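Local atomic coordinates of uric acid degradation bifunctional protein PucL (Bacillus subtilis, PDB entry 6A4M), a protein that probably catalyses the oxidation of urate by oxygen as a urate oxidase, and in its full bifunctional form probably also the decarboxylation of a later intermediate. Residues 229-232 and 233-237; 245-248 and 249-253. One frame throughout, in Å; residues are numbered along the deposited sequence.

Contact 1: 229-232 and 233-237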
loop_
_atom_site.group_PDB
_atom_site.type_symbol
_atom_site.label_atom_id
_atom_site.label_comp_id
_atom_site.label_asym_id
_atom_site.label_seq_id
_atom_site.Cartn_x
_atom_site.Cartn_y
_atom_site.Cartn_z
ATOM N N SER A 229 11.569 -5.444 -4.724
ATOM C CA SER A 229 12.625 -6.356 -4.272
ATOM C C SER A 229 13.335 -7.102 -5.411
ATOM O O SER A 229 14.498 -7.473 -5.245
ATOM C CB SER A 229 12.084 -7.352 -3.236
ATOM O OG SER A 229 11.296 -8.358 -3.839
ATOM N N THR A 230 12.662 -7.317 -6.548
ATOM C CA THR A 230 13.299 -7.940 -7.730
ATOM C C THR A 230 14.287 -6.984 -8.387
ATOM O O THR A 230 15.401 -7.376 -8.729
ATOM C CB THR A 230 12.282 -8.396 -8.800
ATOM O OG1 THR A 230 11.512 -7.274 -9.248
ATOM C CG2 THR A 230 11.356 -9.488 -8.258
ATOM N N VAL A 231 13.858 -5.735 -8.573
ATOM C CA VAL A 231 14.783 -4.615 -8.782
ATOM C C VAL A 231 15.436 -4.479 -7.413
ATOM O O VAL A 231 14.827 -4.857 -6.432
ATOM C CB VAL A 231 14.058 -3.303 -9.172
ATOM C CG1 VAL A 231 15.059 -2.183 -9.429
ATOM C CG2 VAL A 231 13.180 -3.507 -10.398
ATOM N N PHE A 232 16.661 -3.976 -7.333
ATOM C CA PHE A 232 17.427 -3.915 -6.063
ATOM C C PHE A 232 18.275 -5.167 -5.926
ATOM O O PHE A 232 19.483 -5.060 -5.738
ATOM C CB PHE A 232 16.546 -3.726 -4.799
ATOM C CG PHE A 232 17.304 -3.375 -3.530
ATOM C CD1 PHE A 232 18.575 -2.779 -3.542
ATOM C CD2 PHE A 232 16.706 -3.617 -2.293
ATOM C CE1 PHE A 232 19.226 -2.464 -2.354
ATOM C CE2 PHE A 232 17.355 -3.299 -1.105
ATOM C CZ PHE A 232 18.615 -2.718 -1.135
ATOM N N HIS A 233 17.647 -6.340 -6.005
ATOM C CA HIS A 233 18.381 -7.602 -6.119
ATOM C C HIS A 233 19.289 -7.593 -7.345
ATOM O O HIS A 233 20.477 -7.886 -7.234
ATOM C CB HIS A 233 17.425 -8.800 -6.208
ATOM C CG HIS A 233 18.116 -10.109 -6.462
ATOM N ND1 HIS A 233 18.842 -10.365 -7.605
ATOM C CD2 HIS A 233 18.179 -11.238 -5.721
ATOM C CE1 HIS A 233 19.331 -11.592 -7.553
ATOM N NE2 HIS A 233 18.939 -12.145 -6.420
ATOM N N GLU A 234 18.718 -7.272 -8.505
ATOM C CA GLU A 234 19.443 -7.371 -9.777
ATOM C C GLU A 234 20.433 -6.230 -10.027
ATOM O O GLU A 234 21.441 -6.437 -10.703
ATOM C CB GLU A 234 18.470 -7.508 -10.958
ATOM C CG GLU A 234 17.741 -6.240 -11.375
ATOM C CD GLU A 234 16.897 -6.458 -12.612
ATOM O OE1 GLU A 234 17.127 -5.756 -13.620
ATOM O OE2 GLU A 234 16.009 -7.340 -12.583
ATOM N N LEU A 235 20.140 -5.038 -9.504
ATOM C CA LEU A 235 21.036 -3.889 -9.653
ATOM C C LEU A 235 22.300 -4.089 -8.819
ATOM O O LEU A 235 22.217 -4.444 -7.643
ATOM C CB LEU A 235 20.345 -2.590 -9.236
ATOM C CG LEU A 235 19.106 -2.176 -10.037
ATOM C CD1 LEU A 235 18.468 -0.947 -9.407
ATOM C CD2 LEU A 235 19.438 -1.916 -11.500
ATOM N N GLU A 236 23.459 -3.871 -9.442
ATOM C CA GLU A 236 24.752 -4.052 -8.787
ATOM C C GLU A 236 25.140 -2.780 -8.037
ATOM O O GLU A 236 25.229 -1.710 -8.639
ATOM C CB GLU A 236 25.833 -4.399 -9.816
ATOM N N THR A 237 25.361 -2.916 -6.727
ATOM C CA THR A 237 25.820 -1.832 -5.837
ATOM C C THR A 237 25.221 -0.436 -6.125
ATOM O O THR A 237 25.953 0.554 -6.242
ATOM C CB THR A 237 27.378 -1.797 -5.772
ATOM O OG1 THR A 237 27.810 -0.784 -4.854
ATOM C CG2 THR A 237 28.026 -1.561 -7.156
#

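Contact 2: 245-248 and 249-253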
loop_
_atom_site.group_PDB
_atom_site.type_symbol
_atom_site.label_atom_id
_atom_site.label_comp_id
_atom_site.label_asym_id
_atom_site.label_seq_id
_atom_site.Cartn_x
_atom_site.Cartn_y
_atom_site.Cartn_z
ATOM N N TYR A 245 14.697 5.167 -8.854
ATOM C CA TYR A 245 14.448 5.486 -10.266
ATOM C C TYR A 245 14.149 4.222 -11.082
ATOM O O TYR A 245 13.225 4.208 -11.896
ATOM C CB TYR A 245 15.638 6.248 -10.872
ATOM C CG TYR A 245 15.431 6.678 -12.313
ATOM C CD1 TYR A 245 14.682 7.817 -12.619
ATOM C CD2 TYR A 245 15.982 5.945 -13.372
ATOM C CE1 TYR A 245 14.483 8.215 -13.936
ATOM C CE2 TYR A 245 15.788 6.333 -14.694
ATOM C CZ TYR A 245 15.038 7.470 -14.973
ATOM O OH TYR A 245 14.840 7.869 -16.279
ATOM N N HIS A 246 14.932 3.167 -10.859
ATOM C CA HIS A 246 14.723 1.890 -11.556
ATOM C C HIS A 246 13.443 1.159 -11.113
ATOM O O HIS A 246 12.781 0.531 -11.939
ATOM C CB HIS A 246 15.952 0.980 -11.428
ATOM C CG HIS A 246 17.009 1.252 -12.454
ATOM N ND1 HIS A 246 16.997 0.664 -13.701
ATOM C CD2 HIS A 246 18.099 2.056 -12.427
ATOM C CE1 HIS A 246 18.038 1.089 -14.395
ATOM N NE2 HIS A 246 18.723 1.935 -13.645
ATOM N N ILE A 247 13.105 1.242 -9.824
ATOM C CA ILE A 247 11.843 0.681 -9.308
ATOM C C ILE A 247 10.646 1.378 -9.966
ATOM O O ILE A 247 9.715 0.715 -10.424
ATOM C CB ILE A 247 11.737 0.789 -7.762
ATOM C CG1 ILE A 247 12.786 -0.106 -7.083
ATOM C CG2 ILE A 247 10.347 0.376 -7.272
ATOM C CD1 ILE A 247 13.090 0.273 -5.648
ATOM N N GLY A 248 10.694 2.710 -10.015
ATOM C CA GLY A 248 9.631 3.523 -10.604
ATOM C C GLY A 248 9.377 3.209 -12.065
ATOM O O GLY A 248 8.240 2.927 -12.453
ATOM N N CYS A 249 10.443 3.247 -12.865
ATOM C CA CYS A 249 10.366 2.922 -14.296
ATOM C C CYS A 249 9.816 1.514 -14.535
ATOM O O CYS A 249 8.989 1.313 -15.426
ATOM C CB CYS A 249 11.738 3.076 -14.978
ATOM S SG CYS A 249 12.277 4.789 -15.221
ATOM N N ARG A 250 10.263 0.552 -13.729
ATOM C CA ARG A 250 9.802 -0.831 -13.853
ATOM C C ARG A 250 8.314 -0.980 -13.521
ATOM O O ARG A 250 7.608 -1.732 -14.191
ATOM C CB ARG A 250 10.634 -1.763 -12.967
ATOM C CG ARG A 250 10.396 -3.247 -13.226
ATOM C CD ARG A 250 11.069 -3.750 -14.494
ATOM N NE ARG A 250 12.321 -4.447 -14.186
ATOM C CZ ARG A 250 13.544 -3.906 -14.177
ATOM N NH1 ARG A 250 13.761 -2.621 -14.479
ATOM N NH2 ARG A 250 14.579 -4.676 -13.863
ATOM N N ILE A 251 7.849 -0.276 -12.487
ATOM C CA ILE A 251 6.422 -0.261 -12.127
ATOM C C ILE A 251 5.581 0.354 -13.256
ATOM O O ILE A 251 4.526 -0.179 -13.601
ATOM C CB ILE A 251 6.174 0.480 -10.784
ATOM C CG1 ILE A 251 6.745 -0.336 -9.615
ATOM C CG2 ILE A 251 4.684 0.737 -10.547
ATOM C CD1 ILE A 251 7.008 0.476 -8.363
ATOM N N LEU A 252 6.051 1.467 -13.817
ATOM C CA LEU A 252 5.369 2.118 -14.941
ATOM C C LEU A 252 5.348 1.242 -16.194
ATOM O O LEU A 252 4.340 1.200 -16.899
ATOM C CB LEU A 252 6.008 3.469 -15.265
ATOM C CG LEU A 252 5.820 4.564 -14.213
ATOM C CD1 LEU A 252 6.697 5.757 -14.543
ATOM C CD2 LEU A 252 4.365 4.996 -14.096
ATOM N N ALA A 253 6.456 0.552 -16.461
ATOM C CA ALA A 253 6.539 -0.391 -17.581
ATOM C C ALA A 253 5.545 -1.543 -17.420
ATOM O O ALA A 253 4.830 -1.895 -18.364
ATOM C CB ALA A 253 7.955 -0.937 -17.714
#

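Contact 1: 229-232 and 233-237
Thr230 O receives the backbone N of Glu234 in a weak hydrogen bond of 3.3 Å, with an N-H...O angle of 151°. The same oxygen has carbon neighbours. His233 CB lies 3.5 Å from Thr230 O, and Glu234 CG is at 3.7 Å from it. One residue earlier, His233 N makes another weak bond, 3.4 Å to Ser229 O. Both are long backbone bonds between residues four apart.

The apolar part is the pair Val231 and Leu235. They run alongside each other, with Val231 CG1 3.6 Å from Leu235 CD1. A chi1 of -178° turns CG1 away from the backbone N of Val231 and makes it the branch that meets the leucine. Shortening Leu235 to an alanine removes CD1, which is likely to leave Val231 CG1 without this methyl partner and open a gap against His246.

Glu234 sends OE1 to a salt bridge with Arg250. The contact sits where helix 221-233 runs out into the loop before helix 240-254. Val231, Phe232 and Leu235 lean on helix 240-254, while Lys169 of strand 153-169 donates to the carbonyls of Phe232 and His233.

Contact 2: 245-248 and 249-253
Tyr245 and Cys249, one helical turn apart, meet sulfur over ring. Cys249 SG stands 4.0 Å from the centroid of the Tyr245 ring and 21° off the ring normal. It is displaced toward the rim, so its closest ring atoms are CE2 and CZ; Cys249 SG to Tyr245 CZ is 3.9 Å. The two first torsions make this possible. Tyr245 CG is anti to its backbone N (chi1 -177°), whereas Cys249 SG lies beside its own N. This is a sulfur-aromatic contact.

Ile247 and Ile251 meet differently. They are set flank to flank and leave the helix on the same side, with Ile247 CG2 3.5 Å from Ile251 CD1. Ile251 CG1 also passes 3.3 Å from Ile247 O. Both isoleucines reach strand 258-267, Ile247 on Phe263 and Ile251 on Val261.

Arg250 starts against the backbone, its CB 3.3 Å from His246 O. Its chain bends beyond CG, and NH2 ends in a salt bridge with Glu234. Leu252 rests CG 3.4 Å from Gly248 O, the carbonyl that accepts its backbone N.

Successive backbone bonds run from Cys249, Arg250, Ile251 and Leu252 to the carbonyls four residues earlier; Cys249 N to Tyr245 O is nearly straight, at 172°. They satisfy these amides inside helix 240-254. The side chains add mainly dispersion and weakly polar contact. His246 ND1 is 4.7 Å from Arg250 NH1. The arginine would tend to disfavour a proton on this histidine, though its salt bridge to Glu234 probably blunts the effect.

In the fold
Contact 1 closes before contact 2 opens, and their centres are 12 Å apart. They join directly through a salt bridge, Glu234 OE1 to Arg250 NH2 at 2.8 Å. Packing adds to it: Val231 CG2 is 3.8 Å from Arg250 CZ, and Leu235 CD1 is 3.8 Å from His246 CB. Residues 229-237 therefore bring the end of one helix and its loop against the next helix. Contact 2 carries the link on to strands 258-267 and 293-300. Helices packed on an antiparallel sheet are consistent with the tunnelling fold of urate oxidases. Both contacts are structural packing, and neither includes a bound ligand.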